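Local coordinates for FAD-dependent oxidoreductase (Actinomadura kijaniata, PDB 4KCF), which is a flavin-dependent sugar N-oxygenase that probably oxidises the amino group of a dTDP-linked amino sugar on the route to kijanose, at residues Thr185-Ala190 with Val240-Asp245; Gly193-Ile198 with Val215-Thr220. All coordinates share one frame; numbering follows the deposited sequence.

Contact 1. Residues Thr185-Ala190 with Val240-Asp245; sequences TLVSMA and VDIVFD. With FMN (flavin mononucleotide), chain C.
T185 and D241 run their side chains alongside each other in one direction, and T185 OG1 donates to D241 OD1 over 2.6 Å. The hydroxyl meets the syn side of that oxygen, 32° out of the carboxylate plane; with OG1 anti to the backbone N (chi1 -176°), it is turned toward the acid. D241 OD1 also accepts from a water, while D241 OD2 forms a salt bridge with R183, so both carboxylate oxygens are engaged. Replacing D241 with an alanine would probably cost R183 this carboxylate partner and the T185 hydroxyl its acceptor. Two residues past T185, V187 N donates at 2.9 Å to V240 O, of the residue before D241. Here, in the beta domain of the acyl-CoA dehydrogenase fold, the end of strand 178-187 swings across strand 240-244 at 106°, then enters a type II turn from V187 to A190. The side chains of V187 and I242 cross at about a right angle, V187 CG2 meeting I242 CD1 at 3.6 Å. A190 CB presses tightly on V240 CG2, 3.5 Å away. Around this turn the chain meets the flavin: S188, within it, donates from N to FMN O4 at 2.8 Å and from OG to FMN N5 at 2.7 Å, while L186, just before it, packs its CB 3.7 Å from FMN N10.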
loop_
_atom_site.group_PDB
_atom_site.type_symbol
_atom_site.label_atom_id
_atom_site.label_comp_id
_atom_site.label_asym_id
_atom_site.label_seq_id
_atom_site.Cartn_x
_atom_site.Cartn_y
_atom_site.Cartn_z
ATOM N N THR A 185 1.418 11.412 10.296
ATOM C CA THR A 185 2.758 11.250 9.753
ATOM C C THR A 185 2.757 10.143 8.690
ATOM O O THR A 185 1.881 9.282 8.699
ATOM C CB THR A 185 3.832 11.081 10.877
ATOM O OG1 THR A 185 5.136 11.018 10.278
ATOM C CG2 THR A 185 3.550 9.843 11.725
ATOM N N LEU A 186 3.697 10.171 7.752
ATOM C CA LEU A 186 3.871 9.097 6.749
ATOM C C LEU A 186 2.665 9.031 5.804
ATOM O O LEU A 186 1.843 8.121 5.896
ATOM C CB LEU A 186 4.179 7.743 7.421
ATOM C CG LEU A 186 5.318 7.831 8.454
ATOM C CD1 LEU A 186 5.433 6.535 9.260
ATOM C CD2 LEU A 186 6.653 8.107 7.764
ATOM N N VAL A 187 2.500 10.022 4.928
ATOM C CA VAL A 187 1.342 10.044 4.037
ATOM C C VAL A 187 1.928 10.032 2.646
ATOM O O VAL A 187 2.234 11.099 2.110
ATOM C CB VAL A 187 0.455 11.313 4.187
ATOM C CG1 VAL A 187 -0.804 11.178 3.315
ATOM C CG2 VAL A 187 -0.005 11.492 5.644
ATOM N N SER A 188 2.148 8.842 2.096
ATOM C CA SER A 188 2.789 8.747 0.795
ATOM C C SER A 188 1.858 9.397 -0.234
ATOM O O SER A 188 0.630 9.383 -0.041
ATOM C CB SER A 188 2.970 7.264 0.414
ATOM O OG SER A 188 3.711 6.646 1.456
ATOM N N MET A 189 2.484 9.912 -1.293
ATOM C CA MET A 189 1.836 10.506 -2.470
ATOM C C MET A 189 1.252 11.877 -2.130
ATOM O O MET A 189 0.556 12.467 -2.951
ATOM C CB MET A 189 0.787 9.580 -3.088
ATOM C CG MET A 189 0.324 9.961 -4.497
ATOM S SD MET A 189 -0.666 8.633 -5.214
ATOM C CE MET A 189 -1.992 8.378 -4.055
ATOM N N ALA A 190 1.570 12.405 -0.952
ATOM C CA ALA A 190 0.864 13.580 -0.445
ATOM C C ALA A 190 1.109 14.827 -1.296
ATOM O O ALA A 190 0.171 15.599 -1.505
ATOM C CB ALA A 190 1.161 13.843 1.025
ATOM N N VAL A 240 5.251 12.464 3.436
ATOM C CA VAL A 240 5.312 13.604 4.357
ATOM C C VAL A 240 4.254 13.603 5.443
ATOM O O VAL A 240 3.376 12.746 5.467
ATOM C CB VAL A 240 5.221 14.939 3.593
ATOM C CG1 VAL A 240 6.361 15.014 2.618
ATOM C CG2 VAL A 240 3.819 15.057 2.915
ATOM N N ASP A 241 4.374 14.526 6.392
ATOM C CA ASP A 241 3.351 14.681 7.421
ATOM C C ASP A 241 2.297 15.610 6.838
ATOM O O ASP A 241 2.615 16.416 5.959
ATOM C CB ASP A 241 3.945 15.341 8.663
ATOM C CG ASP A 241 4.731 14.361 9.522
ATOM O OD1 ASP A 241 5.263 13.342 9.027
ATOM O OD2 ASP A 241 4.755 14.587 10.745
ATOM N N ILE A 242 1.072 15.518 7.344
ATOM C CA ILE A 242 0.025 16.504 7.032
ATOM C C ILE A 242 -0.582 17.018 8.340
ATOM O O ILE A 242 -0.731 16.256 9.299
ATOM C CB ILE A 242 -1.030 15.939 6.061
ATOM C CG1 ILE A 242 -1.846 14.850 6.759
ATOM C CG2 ILE A 242 -0.348 15.427 4.800
ATOM C CD1 ILE A 242 -2.585 13.949 5.818
ATOM N N VAL A 243 -0.894 18.312 8.387
ATOM C CA VAL A 243 -1.399 18.959 9.595
ATOM C C VAL A 243 -2.842 19.441 9.424
ATOM O O VAL A 243 -3.187 19.936 8.362
ATOM C CB VAL A 243 -0.463 20.101 10.016
ATOM C CG1 VAL A 243 -0.975 20.784 11.281
ATOM C CG2 VAL A 243 0.964 19.555 10.210
ATOM N N PHE A 244 -3.698 19.235 10.424
ATOM C CA PHE A 244 -5.076 19.722 10.382
ATOM C C PHE A 244 -5.247 20.680 11.535
ATOM O O PHE A 244 -5.025 20.341 12.703
ATOM C CB PHE A 244 -6.100 18.610 10.534
ATOM C CG PHE A 244 -5.701 17.360 9.819
ATOM C CD1 PHE A 244 -5.892 17.234 8.459
ATOM C CD2 PHE A 244 -5.164 16.297 10.524
ATOM C CE1 PHE A 244 -5.559 16.064 7.793
ATOM C CE2 PHE A 244 -4.784 15.139 9.858
ATOM C CZ PHE A 244 -4.993 15.019 8.493
ATOM N N ASP A 245 -5.633 21.895 11.176
ATOM C CA ASP A 245 -5.856 22.928 12.186
ATOM C C ASP A 245 -7.267 23.510 12.036
ATOM O O ASP A 245 -7.536 24.342 11.164
ATOM C CB ASP A 245 -4.775 24.008 12.121
ATOM C CG ASP A 245 -4.953 25.054 13.204
ATOM O OD1 ASP A 245 -5.781 24.905 14.136
ATOM O OD2 ASP A 245 -4.241 26.068 13.110
HETATM N N1 FMN C . 0.706 4.907 6.391
HETATM C C2 FMN C . -0.446 5.426 5.893
HETATM O O2 FMN C . -1.453 5.365 6.653
HETATM N N3 FMN C . -0.488 5.946 4.634
HETATM C C4 FMN C . 0.672 6.000 3.941
HETATM O O4 FMN C . 0.664 6.525 2.685
HETATM C C4A FMN C . 1.869 5.430 4.440
HETATM N N5 FMN C . 3.049 5.430 3.743
HETATM C C5A FMN C . 4.177 4.935 4.326
HETATM C C6 FMN C . 5.369 4.948 3.599
HETATM C C7 FMN C . 6.546 4.425 4.164
HETATM C C7M FMN C . 7.835 4.457 3.386
HETATM C C8 FMN C . 6.529 3.869 5.534
HETATM C C8M FMN C . 7.748 3.283 6.213
HETATM C C9 FMN C . 5.310 3.873 6.200
HETATM C C9A FMN C . 4.135 4.390 5.621
HETATM N N10 FMN C . 2.972 4.401 6.329
HETATM C C10 FMN C . 1.865 4.881 5.715
HETATM C "C1'" FMN C . 2.807 3.943 7.723
HETATM C "C2'" FMN C . 3.151 2.597 8.360
HETATM O "O2'" FMN C . 2.063 1.895 7.761
HETATM C "C3'" FMN C . 3.314 2.409 9.899
HETATM O "O3'" FMN C . 2.233 2.944 10.700
HETATM C "C4'" FMN C . 4.579 2.824 10.702
HETATM O "O4'" FMN C . 5.867 3.121 10.099
HETATM O O HOH W 1 6.636 11.783 7.226
#

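Contact 2. Residues Gly193-Ile198 with Val215-Thr220; sequences GTHFVI and VVTRDT
F196 and V216 form the hydrogen-bonded pair of an antiparallel hairpin, F196 N donating to V216 O at 2.8 Å. The return bond, V216 N to F196 O, is nearly straight at 171°. Packing is close on the face of F196 and V216, within the buried sheet: the F196 ring turns its edge to V216 O, and I198 CG1 meets V216 CG2 at 3.8 Å. The other face carries H195, V197, V215 and T217. There T217 CG2 makes an off-centre CH-pi contact with the partly exposed H195 ring, 4.3 Å from its centroid, and V215 CG1 lies at the ring edge. T194 OG1 and H195 ND1 share a hydrogen bond of 2.7 Å that ties down the imidazole. By contrast, the type I turn from T217 to T220 puts R218 and D219 in solvent. From it R218 reaches back, its chain extended, CG anti to the backbone N (chi1 -169°), and carries NH2 to a lone pair of G193 O at 3.0 Å; A190 is probably its other partner. Strand 156-159 runs parallel beside strand 195-202, bonding the backbones of H195 and V197, while strand 178-187 brings V187 against F196 and L180 against V216.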
loop_
_atom_site.group_PDB
_atom_site.type_symbol
_atom_site.label_atom_id
_atom_site.label_comp_id
_atom_site.label_asym_id
_atom_site.label_seq_id
_atom_site.Cartn_x
_atom_site.Cartn_y
_atom_site.Cartn_z
ATOM N N GLY A 193 -1.570 14.838 -3.694
ATOM C CA GLY A 193 -2.869 14.316 -3.320
ATOM C C GLY A 193 -3.947 15.396 -3.377
ATOM O O GLY A 193 -3.738 16.541 -2.949
ATOM N N THR A 194 -5.139 15.038 -3.843
ATOM C CA THR A 194 -6.203 16.040 -3.891
ATOM C C THR A 194 -7.162 15.696 -2.765
ATOM O O THR A 194 -7.927 16.549 -2.332
ATOM C CB THR A 194 -6.936 16.014 -5.255
ATOM O OG1 THR A 194 -7.523 14.720 -5.417
ATOM C CG2 THR A 194 -5.969 16.275 -6.412
ATOM N N HIS A 195 -7.128 14.443 -2.316
ATOM C CA HIS A 195 -8.058 13.909 -1.330
ATOM C C HIS A 195 -7.289 13.058 -0.323
ATOM O O HIS A 195 -6.378 12.292 -0.712
ATOM C CB HIS A 195 -9.041 12.988 -2.027
ATOM C CG HIS A 195 -10.101 13.708 -2.809
ATOM N ND1 HIS A 195 -9.844 14.308 -4.020
ATOM C CD2 HIS A 195 -11.413 13.935 -2.538
ATOM C CE1 HIS A 195 -10.964 14.851 -4.476
ATOM N NE2 HIS A 195 -11.927 14.655 -3.590
ATOM N N PHE A 196 -7.664 13.189 0.946
ATOM C CA PHE A 196 -6.900 12.546 2.012
ATOM C C PHE A 196 -7.880 11.842 2.927
ATOM O O PHE A 196 -8.669 12.489 3.616
ATOM C CB PHE A 196 -6.089 13.580 2.793
ATOM C CG PHE A 196 -5.039 14.241 1.959
ATOM C CD1 PHE A 196 -3.719 13.822 2.014
ATOM C CD2 PHE A 196 -5.364 15.260 1.077
ATOM C CE1 PHE A 196 -2.755 14.413 1.205
ATOM C CE2 PHE A 196 -4.410 15.858 0.262
ATOM C CZ PHE A 196 -3.098 15.446 0.336
ATOM N N VAL A 197 -7.858 10.519 2.909
ATOM C CA VAL A 197 -8.714 9.770 3.834
ATOM C C VAL A 197 -7.995 9.576 5.170
ATOM O O VAL A 197 -6.977 8.857 5.242
ATOM C CB VAL A 197 -9.114 8.400 3.269
ATOM C CG1 VAL A 197 -9.905 7.613 4.318
ATOM C CG2 VAL A 197 -9.852 8.573 1.922
ATOM N N ILE A 198 -8.574 10.165 6.211
ATOM C CA ILE A 198 -7.873 10.364 7.460
ATOM C C ILE A 198 -8.499 9.500 8.545
ATOM O O ILE A 198 -9.719 9.503 8.612
ATOM C CB ILE A 198 -7.923 11.868 7.834
ATOM C CG1 ILE A 198 -7.178 12.731 6.796
ATOM C CG2 ILE A 198 -7.337 12.130 9.204
ATOM C CD1 ILE A 198 -5.776 12.283 6.454
ATOM N N VAL A 215 -12.829 12.608 4.947
ATOM C CA VAL A 215 -12.090 12.805 3.724
ATOM C C VAL A 215 -11.819 14.297 3.619
ATOM O O VAL A 215 -12.775 15.036 3.554
ATOM C CB VAL A 215 -12.897 12.288 2.551
ATOM C CG1 VAL A 215 -12.080 12.466 1.298
ATOM C CG2 VAL A 215 -13.294 10.846 2.825
ATOM N N VAL A 216 -10.562 14.730 3.613
ATOM C CA VAL A 216 -10.124 16.106 3.544
ATOM C C VAL A 216 -9.641 16.414 2.116
ATOM O O VAL A 216 -8.833 15.674 1.540
ATOM C CB VAL A 216 -8.944 16.274 4.558
ATOM C CG1 VAL A 216 -8.516 17.721 4.687
ATOM C CG2 VAL A 216 -9.329 15.743 5.922
ATOM N N THR A 217 -10.097 17.518 1.527
ATOM C CA THR A 217 -9.601 17.896 0.194
ATOM C C THR A 217 -8.431 18.864 0.345
ATOM O O THR A 217 -8.263 19.482 1.395
ATOM C CB THR A 217 -10.706 18.534 -0.651
ATOM O OG1 THR A 217 -11.201 19.643 0.111
ATOM C CG2 THR A 217 -11.848 17.539 -0.906
ATOM N N ARG A 218 -7.613 18.989 -0.691
ATOM C CA ARG A 218 -6.329 19.658 -0.526
ATOM C C ARG A 218 -6.560 21.132 -0.190
ATOM O O ARG A 218 -5.748 21.726 0.514
ATOM C CB ARG A 218 -5.452 19.494 -1.780
ATOM C CG ARG A 218 -4.011 19.932 -1.596
ATOM C CD ARG A 218 -3.168 19.916 -2.879
ATOM N NE ARG A 218 -1.805 20.167 -2.409
ATOM C CZ ARG A 218 -0.897 19.227 -2.137
ATOM N NH1 ARG A 218 0.296 19.577 -1.676
ATOM N NH2 ARG A 218 -1.149 17.938 -2.350
ATOM N N ASP A 219 -7.662 21.715 -0.657
ATOM C CA ASP A 219 -7.937 23.123 -0.371
ATOM C C ASP A 219 -8.743 23.377 0.907
ATOM O O ASP A 219 -9.194 24.507 1.098
ATOM C CB ASP A 219 -8.702 23.737 -1.546
ATOM C CG ASP A 219 -10.012 23.010 -1.816
ATOM O OD1 ASP A 219 -10.299 22.798 -3.013
ATOM O OD2 ASP A 219 -10.754 22.630 -0.872
ATOM N N THR A 220 -8.989 22.386 1.767
ATOM C CA THR A 220 -9.688 22.652 3.026
ATOM C C THR A 220 -8.798 23.611 3.809
ATOM O O THR A 220 -7.581 23.483 3.723
ATOM C CB THR A 220 -9.961 21.358 3.825
ATOM O OG1 THR A 220 -10.713 20.445 3.012
ATOM C CG2 THR A 220 -10.675 21.605 5.145
#

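Contact 2 is nested within the loop of chain that contact 1 closes, and their centres lie 10 Å apart in the same sheet. R218 NH2 of contact 2 probably hydrogen-bonds A190 O of contact 1 at 2.8 Å, joining the hairpin's turn to the end of the flavin-binding bend. Farther along, I198 CD1 packs against F244 CZ at 3.5 Å and against I242 CD1 at 3.7 Å. The two contacts serve different ligands: residues 185-190 hold the flavin through S188, whereas V197 of contact 2 lines the nucleotide-sugar pocket, its side chain about 4 Å from the bound sugar nucleotide (AKM). The side chain of V187 in contact 1 is about 8 Å from the bound AKM.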